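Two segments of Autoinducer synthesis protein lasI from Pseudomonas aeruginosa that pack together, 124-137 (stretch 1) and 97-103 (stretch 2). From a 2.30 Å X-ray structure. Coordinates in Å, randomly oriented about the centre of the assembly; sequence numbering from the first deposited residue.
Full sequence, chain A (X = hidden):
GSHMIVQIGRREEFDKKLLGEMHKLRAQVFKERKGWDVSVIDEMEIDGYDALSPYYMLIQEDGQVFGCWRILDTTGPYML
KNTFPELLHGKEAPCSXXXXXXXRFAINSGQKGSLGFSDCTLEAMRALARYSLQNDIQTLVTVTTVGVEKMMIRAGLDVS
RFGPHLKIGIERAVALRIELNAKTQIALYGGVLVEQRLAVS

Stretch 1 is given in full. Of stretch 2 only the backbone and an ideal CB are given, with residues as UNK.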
# COMPACT_ATOMS: atom_id res chain seq x y z
N ALA A 124 -8.21 4.96 -2.01
CA ALA A 124 -7.02 4.28 -2.42
C ALA A 124 -7.28 2.83 -2.63
O ALA A 124 -6.75 2.27 -3.55
CB ALA A 124 -5.90 4.46 -1.39
N MET A 125 -8.04 2.20 -1.79
CA MET A 125 -8.17 0.78 -2.02
C MET A 125 -9.10 0.45 -3.23
O MET A 125 -8.89 -0.57 -3.94
CB MET A 125 -8.48 0.03 -0.76
CG MET A 125 -8.52 -1.51 -1.02
SD MET A 125 -6.95 -2.44 -1.20
CE MET A 125 -6.24 -1.98 0.29
N ARG A 126 -10.03 1.39 -3.49
CA ARG A 126 -10.98 1.24 -4.59
C ARG A 126 -10.19 1.31 -5.81
O ARG A 126 -10.43 0.50 -6.69
CB ARG A 126 -12.09 2.31 -4.71
CG ARG A 126 -12.89 2.51 -3.45
CD ARG A 126 -14.12 3.47 -3.55
NE ARG A 126 -14.96 3.09 -2.42
CZ ARG A 126 -16.20 3.54 -2.16
NH1 ARG A 126 -16.79 4.47 -2.93
NH2 ARG A 126 -16.87 3.05 -1.11
N ALA A 127 -9.34 2.33 -5.92
CA ALA A 127 -8.53 2.51 -7.16
C ALA A 127 -7.50 1.38 -7.30
O ALA A 127 -7.35 0.78 -8.38
CB ALA A 127 -7.78 3.87 -7.10
N LEU A 128 -6.89 1.01 -6.15
CA LEU A 128 -5.88 -0.02 -6.18
C LEU A 128 -6.42 -1.40 -6.51
O LEU A 128 -5.85 -2.13 -7.33
CB LEU A 128 -5.14 -0.03 -4.87
CG LEU A 128 -3.84 -0.79 -4.75
CD1 LEU A 128 -2.93 -0.51 -5.93
CD2 LEU A 128 -3.29 -0.11 -3.56
N ALA A 129 -7.55 -1.77 -5.90
CA ALA A 129 -8.10 -3.10 -6.12
C ALA A 129 -8.56 -3.31 -7.60
O ALA A 129 -8.55 -4.38 -8.14
CB ALA A 129 -9.21 -3.34 -5.18
N ARG A 130 -8.95 -2.23 -8.22
CA ARG A 130 -9.42 -2.21 -9.57
C ARG A 130 -8.30 -2.32 -10.60
O ARG A 130 -8.39 -3.09 -11.59
CB ARG A 130 -10.14 -0.84 -9.75
CG ARG A 130 -10.44 -0.60 -11.22
CD ARG A 130 -11.23 0.63 -11.57
NE ARG A 130 -10.71 1.01 -12.89
CZ ARG A 130 -10.30 2.25 -13.22
NH1 ARG A 130 -10.34 3.23 -12.31
NH2 ARG A 130 -9.84 2.50 -14.46
N TYR A 131 -7.26 -1.50 -10.40
CA TYR A 131 -6.05 -1.60 -11.15
C TYR A 131 -5.46 -2.98 -10.99
O TYR A 131 -4.99 -3.55 -11.92
CB TYR A 131 -5.05 -0.63 -10.61
CG TYR A 131 -3.73 -0.62 -11.40
CD1 TYR A 131 -3.63 0.08 -12.62
CD2 TYR A 131 -2.60 -1.24 -10.90
CE1 TYR A 131 -2.42 0.14 -13.32
CE2 TYR A 131 -1.34 -1.20 -11.60
CZ TYR A 131 -1.27 -0.54 -12.83
OH TYR A 131 -0.03 -0.47 -13.54
N SER A 132 -5.50 -3.55 -9.80
CA SER A 132 -4.95 -4.87 -9.68
C SER A 132 -5.82 -5.92 -10.40
O SER A 132 -5.31 -6.86 -11.06
CB SER A 132 -4.78 -5.25 -8.23
OG SER A 132 -4.31 -4.13 -7.51
N LEU A 133 -7.14 -5.78 -10.27
CA LEU A 133 -8.04 -6.81 -10.83
C LEU A 133 -7.92 -6.75 -12.37
O LEU A 133 -7.82 -7.75 -13.00
CB LEU A 133 -9.51 -6.68 -10.33
CG LEU A 133 -9.68 -7.16 -8.90
CD1 LEU A 133 -10.96 -6.57 -8.37
CD2 LEU A 133 -9.77 -8.66 -8.96
N GLN A 134 -7.83 -5.55 -12.93
CA GLN A 134 -7.58 -5.40 -14.34
C GLN A 134 -6.24 -5.86 -14.81
O GLN A 134 -6.02 -5.91 -15.99
CB GLN A 134 -7.76 -3.98 -14.76
CG GLN A 134 -9.29 -3.64 -14.76
CD GLN A 134 -9.59 -2.15 -15.01
OE1 GLN A 134 -10.78 -1.75 -14.98
NE2 GLN A 134 -8.51 -1.33 -15.25
N ASN A 135 -5.31 -6.15 -13.89
CA ASN A 135 -4.02 -6.71 -14.26
C ASN A 135 -3.95 -8.13 -13.78
O ASN A 135 -2.91 -8.63 -13.58
CB ASN A 135 -2.88 -5.82 -13.78
CG ASN A 135 -2.67 -4.63 -14.70
OD1 ASN A 135 -2.00 -4.77 -15.69
ND2 ASN A 135 -3.28 -3.47 -14.41
N ASP A 136 -5.11 -8.78 -13.67
CA ASP A 136 -5.24 -10.21 -13.31
C ASP A 136 -4.65 -10.58 -11.94
O ASP A 136 -4.07 -11.68 -11.76
CB ASP A 136 -4.66 -11.15 -14.42
CG ASP A 136 -5.34 -12.52 -14.40
OD1 ASP A 136 -5.48 -13.15 -13.34
OD2 ASP A 136 -5.84 -13.05 -15.39
N ILE A 137 -4.79 -9.69 -10.97
CA ILE A 137 -4.28 -10.00 -9.65
C ILE A 137 -5.43 -10.52 -8.70
O ILE A 137 -6.47 -9.85 -8.55
CB ILE A 137 -3.58 -8.76 -9.05
CG1 ILE A 137 -2.46 -8.23 -9.98
CG2 ILE A 137 -3.25 -9.01 -7.52
CD1 ILE A 137 -1.25 -9.18 -10.18
N UNK A 97 2.63 -14.28 -10.08
CA UNK A 97 2.29 -13.15 -10.90
C UNK A 97 0.89 -12.65 -10.67
O UNK A 97 0.51 -11.65 -11.24
CB UNK A 97 2.47 -13.51 -12.38
N UNK A 98 0.12 -13.34 -9.86
CA UNK A 98 -1.25 -12.93 -9.58
C UNK A 98 -1.34 -12.33 -8.16
O UNK A 98 -2.43 -11.99 -7.67
CB UNK A 98 -2.20 -14.12 -9.73
N UNK A 99 -0.20 -12.24 -7.49
CA UNK A 99 -0.20 -11.64 -6.19
C UNK A 99 0.88 -10.49 -6.12
O UNK A 99 2.02 -10.71 -6.58
CB UNK A 99 0.06 -12.72 -5.13
N UNK A 100 0.53 -9.37 -5.48
CA UNK A 100 1.38 -8.23 -5.32
C UNK A 100 1.43 -7.91 -3.86
O UNK A 100 0.54 -8.23 -3.09
CB UNK A 100 0.90 -7.04 -6.14
N UNK A 101 2.46 -7.21 -3.48
CA UNK A 101 2.63 -6.72 -2.16
C UNK A 101 2.47 -5.22 -2.10
O UNK A 101 2.90 -4.50 -3.04
CB UNK A 101 4.00 -7.14 -1.62
N UNK A 102 1.77 -4.76 -1.05
CA UNK A 102 1.66 -3.35 -0.76
C UNK A 102 2.63 -3.02 0.38
O UNK A 102 2.77 -3.82 1.37
CB UNK A 102 0.22 -2.97 -0.40
N UNK A 103 3.18 -1.79 0.33
CA UNK A 103 4.08 -1.34 1.35
C UNK A 103 4.14 0.14 1.44
O UNK A 103 3.66 0.82 0.55
CB UNK A 103 5.48 -1.90 1.11

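Stretch 2 enters as a loop and becomes a strand at position 99, running nearly antiparallel to the helix of stretch 1, with axes 10.7 Å apart at closest approach and directions 154° apart. The backbones converge at the loop end, where the CA of I137 lies 4.2 Å from the CA of position 98. They spread toward the far end, where the CA of position 102 is 9.9 Å from the CA of L128.

At position 97 the CB points sideways, with nothing of stretch 1 within 5.5 Å. Phi of -71° and psi of -6° suit many residues, proline among them, and the contact itself asks for little. The residue is P97; its ring stays clear of stretch 1, and its carbonyl provides the contact, P97 O lying 3.2 Å from I137 CD1.

Position 98 is more demanding. Its CB also points sideways, but lies 3.7 Å from D136 O, with the carboxylate of D136 nearby. An acceptor and a negative charge favour a side chain with a donor; serine, asparagine or histidine could place one near the carbonyl, and a longer basic residue could reach the carboxylate. The deposited residue is H98. With chi1 at -61° (m), its ring is placed so that H98 ND1 donates a hydrogen bond to D136 O at 2.8 Å, the acceptor sitting at the ring edge, near its plane. D136 OD1 is 3.3 Å from H98 ND1, but the angle is too poor for a second bond. The backbone contributes too: I137 CA makes a CA-H...O contact with H98 O at 3.4 Å.

At 99 the CB points away from stretch 1, so the contact hardly restricts its choice, although extended angles of -127° and 138° are comfortable for beta-branched residues. It is I99, which adds almost nothing to the interface.

Position 100 points toward stretch 1, its CB 4.8 Å from I137 CG2. Beyond lies a long groove lined by I137, S132, N135 and Y131. A short side chain would reach only its near end; a large apolar or aromatic one could follow it. W100 does so, with chi1 at -77° (m). I137 CD1 rests over one face of the indole, 3.5 Å from the centroid of the five-membered ring of W100, in a CH-pi contact. Farther out, W100 CH2 meets Y131 CE2 at 3.7 Å, the two rings rim to rim, and N135 CB at 3.9 Å. W100 CZ3 packs 3.6 Å from S132 OG, whose proton is engaged by L128 O.

Position 101 is out of reach, and stretch 1 does not discriminate there; E101 is hydrogen-bonded elsewhere in the structure.

At 102 the CB again points toward the helix, where the ends of L128 and M125 leave an apolar gap suited to leucine, methionine, isoleucine or phenylalanine. L102 fills it: L102 CD2 approaches L128 CD2 at 3.9 Å, and L102 CD1 lies 4.3 Å from M125 CE.

Position 103 is also out of reach and open to many residues; it is S103.

Stretch 2, residues 97-103: PHIWELS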
# COMPACT_ATOMS: atom_id res chain seq x y z
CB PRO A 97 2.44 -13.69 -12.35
CG PRO A 97 3.00 -15.06 -12.24
CD PRO A 97 2.89 -15.55 -10.83
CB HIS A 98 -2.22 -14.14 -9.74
CG HIS A 98 -2.21 -14.72 -11.12
ND1 HIS A 98 -2.46 -13.94 -12.24
CD2 HIS A 98 -1.91 -15.96 -11.58
CE1 HIS A 98 -2.35 -14.69 -13.33
NE2 HIS A 98 -1.98 -15.91 -12.95
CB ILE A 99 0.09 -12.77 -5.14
CG1 ILE A 99 -0.97 -13.94 -5.31
CG2 ILE A 99 0.24 -12.14 -3.70
CD1 ILE A 99 -0.65 -15.23 -4.48
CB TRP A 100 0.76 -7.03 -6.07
CG TRP A 100 0.89 -6.99 -7.56
CD1 TRP A 100 1.70 -7.75 -8.33
CD2 TRP A 100 0.19 -6.12 -8.45
NE1 TRP A 100 1.59 -7.36 -9.65
CE2 TRP A 100 0.65 -6.39 -9.74
CE3 TRP A 100 -0.80 -5.16 -8.28
CZ2 TRP A 100 0.18 -5.72 -10.84
CZ3 TRP A 100 -1.25 -4.50 -9.35
CH2 TRP A 100 -0.75 -4.77 -10.63
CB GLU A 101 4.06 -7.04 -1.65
CG GLU A 101 4.14 -6.57 -0.20
CD GLU A 101 5.54 -6.32 0.37
OE1 GLU A 101 6.42 -5.80 -0.32
OE2 GLU A 101 5.70 -6.55 1.54
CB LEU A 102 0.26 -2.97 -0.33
CG LEU A 102 -0.90 -3.45 -1.16
CD1 LEU A 102 -2.13 -2.97 -0.51
CD2 LEU A 102 -0.73 -2.87 -2.59
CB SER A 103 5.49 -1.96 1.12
OG SER A 103 6.11 -1.51 -0.06
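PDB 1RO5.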